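Local coordinates for ethylbenzene dehydrogenase alpha-subunit (Aromatoleum aromaticum, PDB 2IVF), which is the molybdenum-bearing subunit of a molybdopterin oxidoreductase, holding two guanine dinucleotide forms of the pterin cofactor and an iron/sulfur cluster, at residues 331-342 and 808-819. Numbering follows the deposited sequence.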
# COMPACT_ATOMS: atom_id res chain seq x y z
N LEU A 331 -26.54 19.16 25.24
CA LEU A 331 -27.79 19.52 24.58
C LEU A 331 -28.88 20.03 25.54
O LEU A 331 -29.64 20.91 25.19
CB LEU A 331 -28.32 18.40 23.66
CG LEU A 331 -27.46 17.94 22.47
CD1 LEU A 331 -28.38 17.24 21.46
CD2 LEU A 331 -26.69 19.04 21.82
N PRO A 332 -29.01 19.45 26.76
CA PRO A 332 -29.96 20.05 27.70
C PRO A 332 -29.46 21.22 28.55
O PRO A 332 -30.21 21.72 29.36
CB PRO A 332 -30.31 18.88 28.62
CG PRO A 332 -29.06 18.12 28.67
CD PRO A 332 -28.47 18.17 27.29
N LEU A 333 -28.21 21.66 28.39
CA LEU A 333 -27.72 22.74 29.26
C LEU A 333 -28.25 24.05 28.73
O LEU A 333 -28.39 24.24 27.52
CB LEU A 333 -26.20 22.78 29.34
CG LEU A 333 -25.55 21.58 30.05
CD1 LEU A 333 -24.04 21.71 30.04
CD2 LEU A 333 -26.03 21.43 31.52
N LEU A 334 -28.53 24.95 29.66
CA LEU A 334 -29.14 26.23 29.35
C LEU A 334 -28.13 27.30 28.97
O LEU A 334 -27.05 27.42 29.57
CB LEU A 334 -29.96 26.71 30.52
CG LEU A 334 -31.17 25.87 30.91
CD1 LEU A 334 -31.73 26.47 32.24
CD2 LEU A 334 -32.24 25.90 29.82
N VAL A 335 -28.52 28.06 27.96
CA VAL A 335 -27.74 29.10 27.37
C VAL A 335 -28.57 30.37 27.46
O VAL A 335 -29.79 30.34 27.30
CB VAL A 335 -27.36 28.75 25.91
CG1 VAL A 335 -26.54 29.86 25.30
CG2 VAL A 335 -26.58 27.47 25.87
N ARG A 336 -27.89 31.47 27.76
CA ARG A 336 -28.50 32.77 27.92
C ARG A 336 -28.76 33.33 26.54
O ARG A 336 -27.88 33.29 25.67
CB ARG A 336 -27.55 33.69 28.69
CG ARG A 336 -27.28 33.27 30.14
CD ARG A 336 -26.31 34.19 30.85
NE ARG A 336 -26.67 35.60 30.76
CZ ARG A 336 -26.13 36.58 31.48
NH1 ARG A 336 -25.19 36.33 32.38
NH2 ARG A 336 -26.51 37.82 31.28
N MET A 337 -29.96 33.85 26.32
CA MET A 337 -30.31 34.44 25.02
C MET A 337 -29.75 35.85 24.84
O MET A 337 -29.76 36.37 23.72
CB MET A 337 -31.82 34.43 24.82
CG MET A 337 -32.40 33.04 24.63
SD MET A 337 -31.81 32.30 23.12
CE MET A 337 -30.33 31.42 23.65
N ASP A 338 -29.26 36.46 25.91
CA ASP A 338 -28.62 37.77 25.79
C ASP A 338 -27.12 37.71 25.46
O ASP A 338 -26.65 38.49 24.62
CB ASP A 338 -28.88 38.60 27.04
CG ASP A 338 -28.33 37.98 28.32
OD1 ASP A 338 -27.96 36.80 28.32
OD2 ASP A 338 -28.26 38.71 29.33
N THR A 339 -26.35 36.82 26.10
CA THR A 339 -24.89 36.77 25.89
C THR A 339 -24.46 35.59 25.00
O THR A 339 -23.37 35.60 24.43
CB THR A 339 -24.11 36.66 27.21
OG1 THR A 339 -24.40 35.41 27.85
CG2 THR A 339 -24.42 37.82 28.16
N GLY A 340 -25.32 34.58 24.88
CA GLY A 340 -24.99 33.39 24.12
C GLY A 340 -24.13 32.41 24.90
O GLY A 340 -23.61 31.45 24.35
N LYS A 341 -23.99 32.65 26.18
CA LYS A 341 -23.09 31.85 26.99
C LYS A 341 -23.90 30.97 27.93
O LYS A 341 -25.02 31.33 28.32
CB LYS A 341 -22.10 32.78 27.73
CG LYS A 341 -20.85 33.07 26.84
CD LYS A 341 -20.23 34.40 27.11
CE LYS A 341 -19.22 34.80 26.02
NZ LYS A 341 -18.23 33.73 25.66
N PHE A 342 -23.35 29.81 28.26
CA PHE A 342 -24.03 28.92 29.20
C PHE A 342 -24.44 29.71 30.46
O PHE A 342 -23.67 30.54 30.98
CB PHE A 342 -23.15 27.74 29.61
CG PHE A 342 -22.94 26.72 28.52
CD1 PHE A 342 -23.94 25.82 28.17
CD2 PHE A 342 -21.71 26.63 27.87
CE1 PHE A 342 -23.74 24.87 27.17
CE2 PHE A 342 -21.48 25.70 26.89
CZ PHE A 342 -22.50 24.79 26.53
N HIS A 808 -15.28 21.89 29.34
CA HIS A 808 -15.94 23.03 29.98
C HIS A 808 -17.25 22.65 30.72
O HIS A 808 -17.42 22.99 31.91
CB HIS A 808 -16.25 24.05 28.90
CG HIS A 808 -16.65 25.39 29.42
ND1 HIS A 808 -15.79 26.20 30.15
CD2 HIS A 808 -17.81 26.09 29.29
CE1 HIS A 808 -16.41 27.33 30.46
NE2 HIS A 808 -17.63 27.29 29.94
N THR A 809 -18.15 22.00 30.00
CA THR A 809 -19.48 21.59 30.48
C THR A 809 -19.51 20.26 31.23
O THR A 809 -20.58 19.86 31.76
CB THR A 809 -20.47 21.42 29.32
OG1 THR A 809 -20.00 20.41 28.41
CG2 THR A 809 -20.69 22.76 28.59
N ARG A 810 -18.36 19.58 31.26
CA ARG A 810 -18.22 18.22 31.80
C ARG A 810 -18.96 17.16 30.99
O ARG A 810 -19.08 16.00 31.41
CB ARG A 810 -18.61 18.13 33.26
CG ARG A 810 -17.59 18.77 34.19
CD ARG A 810 -16.33 17.88 34.36
NE ARG A 810 -15.23 18.65 34.95
CZ ARG A 810 -15.01 18.75 36.25
NH1 ARG A 810 -15.79 18.14 37.11
NH2 ARG A 810 -14.00 19.49 36.71
N ARG A 811 -19.46 17.57 29.84
CA ARG A 811 -20.22 16.70 28.96
C ARG A 811 -19.67 16.71 27.56
O ARG A 811 -18.73 17.43 27.23
CB ARG A 811 -21.68 17.12 28.97
CG ARG A 811 -22.33 16.89 30.31
CD ARG A 811 -23.31 17.98 30.73
NE ARG A 811 -24.00 17.45 31.90
CZ ARG A 811 -23.50 17.44 33.13
NH1 ARG A 811 -22.36 18.05 33.41
NH2 ARG A 811 -24.20 16.87 34.11
N ALA A 812 -20.19 15.80 26.73
CA ALA A 812 -19.82 15.77 25.32
C ALA A 812 -20.49 17.03 24.79
O ALA A 812 -21.71 17.14 24.84
CB ALA A 812 -20.33 14.55 24.65
N GLN A 813 -19.69 17.95 24.29
CA GLN A 813 -20.09 19.34 24.22
C GLN A 813 -20.14 19.82 22.79
O GLN A 813 -19.12 19.95 22.15
CB GLN A 813 -19.11 20.18 25.00
CG GLN A 813 -19.54 21.60 25.08
CD GLN A 813 -18.67 22.44 25.96
OE1 GLN A 813 -18.04 21.92 26.88
NE2 GLN A 813 -18.65 23.75 25.70
N PHE A 814 -21.36 20.03 22.30
CA PHE A 814 -21.58 20.54 20.96
C PHE A 814 -21.67 22.03 20.82
O PHE A 814 -21.51 22.52 19.71
CB PHE A 814 -22.79 19.86 20.38
CG PHE A 814 -22.59 18.40 20.30
CD1 PHE A 814 -21.86 17.86 19.27
CD2 PHE A 814 -23.01 17.59 21.32
CE1 PHE A 814 -21.58 16.53 19.23
CE2 PHE A 814 -22.73 16.25 21.27
CZ PHE A 814 -22.03 15.72 20.21
N TYR A 815 -21.90 22.73 21.93
CA TYR A 815 -21.92 24.19 21.94
C TYR A 815 -20.63 24.76 22.53
O TYR A 815 -20.37 24.60 23.73
CB TYR A 815 -23.17 24.67 22.66
CG TYR A 815 -23.45 26.14 22.54
CD1 TYR A 815 -23.69 26.72 21.30
CD2 TYR A 815 -23.48 26.94 23.64
CE1 TYR A 815 -23.94 28.11 21.19
CE2 TYR A 815 -23.73 28.30 23.54
CZ TYR A 815 -23.97 28.87 22.32
OH TYR A 815 -24.24 30.24 22.23
N LEU A 816 -19.80 25.41 21.71
CA LEU A 816 -18.54 26.03 22.19
C LEU A 816 -18.78 27.51 22.28
O LEU A 816 -18.82 28.21 21.27
CB LEU A 816 -17.36 25.71 21.29
CG LEU A 816 -17.18 24.20 21.06
CD1 LEU A 816 -16.13 23.90 19.98
CD2 LEU A 816 -16.80 23.46 22.35
N ASP A 817 -18.98 27.98 23.50
CA ASP A 817 -19.45 29.37 23.73
C ASP A 817 -18.33 30.38 23.96
O ASP A 817 -18.56 31.46 24.48
CB ASP A 817 -20.54 29.41 24.79
CG ASP A 817 -20.01 29.26 26.22
OD1 ASP A 817 -18.94 28.62 26.42
OD2 ASP A 817 -20.65 29.80 27.13
N HIS A 818 -17.13 30.00 23.53
CA HIS A 818 -15.93 30.82 23.54
C HIS A 818 -16.14 31.92 22.50
O HIS A 818 -16.64 31.66 21.40
CB HIS A 818 -14.76 29.89 23.16
CG HIS A 818 -13.41 30.52 23.20
ND1 HIS A 818 -12.98 31.45 22.27
CD2 HIS A 818 -12.36 30.31 24.03
CE1 HIS A 818 -11.74 31.83 22.56
NE2 HIS A 818 -11.34 31.15 23.62
N ASP A 819 -15.74 33.14 22.83
CA ASP A 819 -15.92 34.32 21.97
C ASP A 819 -15.49 34.15 20.53
O ASP A 819 -16.20 34.56 19.62
CB ASP A 819 -15.19 35.53 22.57
CG ASP A 819 -15.83 36.01 23.87
OD1 ASP A 819 -17.03 35.71 24.10
OD2 ASP A 819 -15.15 36.72 24.64
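Phe342 meets the loop 808-819 with both its ring and its backbone. Its N-H donates to Asp817 OD2 over 2.9 Å, on the anti side of the carboxylate and 32° out of its plane; Asp817 OD1 is taken by Tyr949. Phenylalanine suits the site because its flat ring offers two faces to fill: Thr809 CG2 makes a CH-pi contact 3.8 Å from the Phe342 centroid, and Tyr815 presents its ring edge to the other face, the planes 82° apart. At the Phe342 edge, Gln813 NE2 donates to Tyr815 O nearly in the amide plane, while OE1 accepts Thr809 N and OG1 from one face. Val335 CG1 packs against Tyr815 CE2 (3.7 Å), and the hydroxyl beyond donates to Gly340 O. Gly340 has a positive phi, where a CB would press on the preceding carbonyl O, in the turn after strand 334-336. Lysine suits position 341 because its long chain, bent at the last torsion (chi4 -48°), brings Lys341 NZ within 2.6 Å of Asp817 O. Lys341 NZ also forms a salt bridge with Asp819 OD1 (2.8 Å). Far from the metal centres, the aromatic ring thus packs among polar groups whose acceptors, including both oxygens of buried Asp817, have donors, and these bonds fix the segments' register.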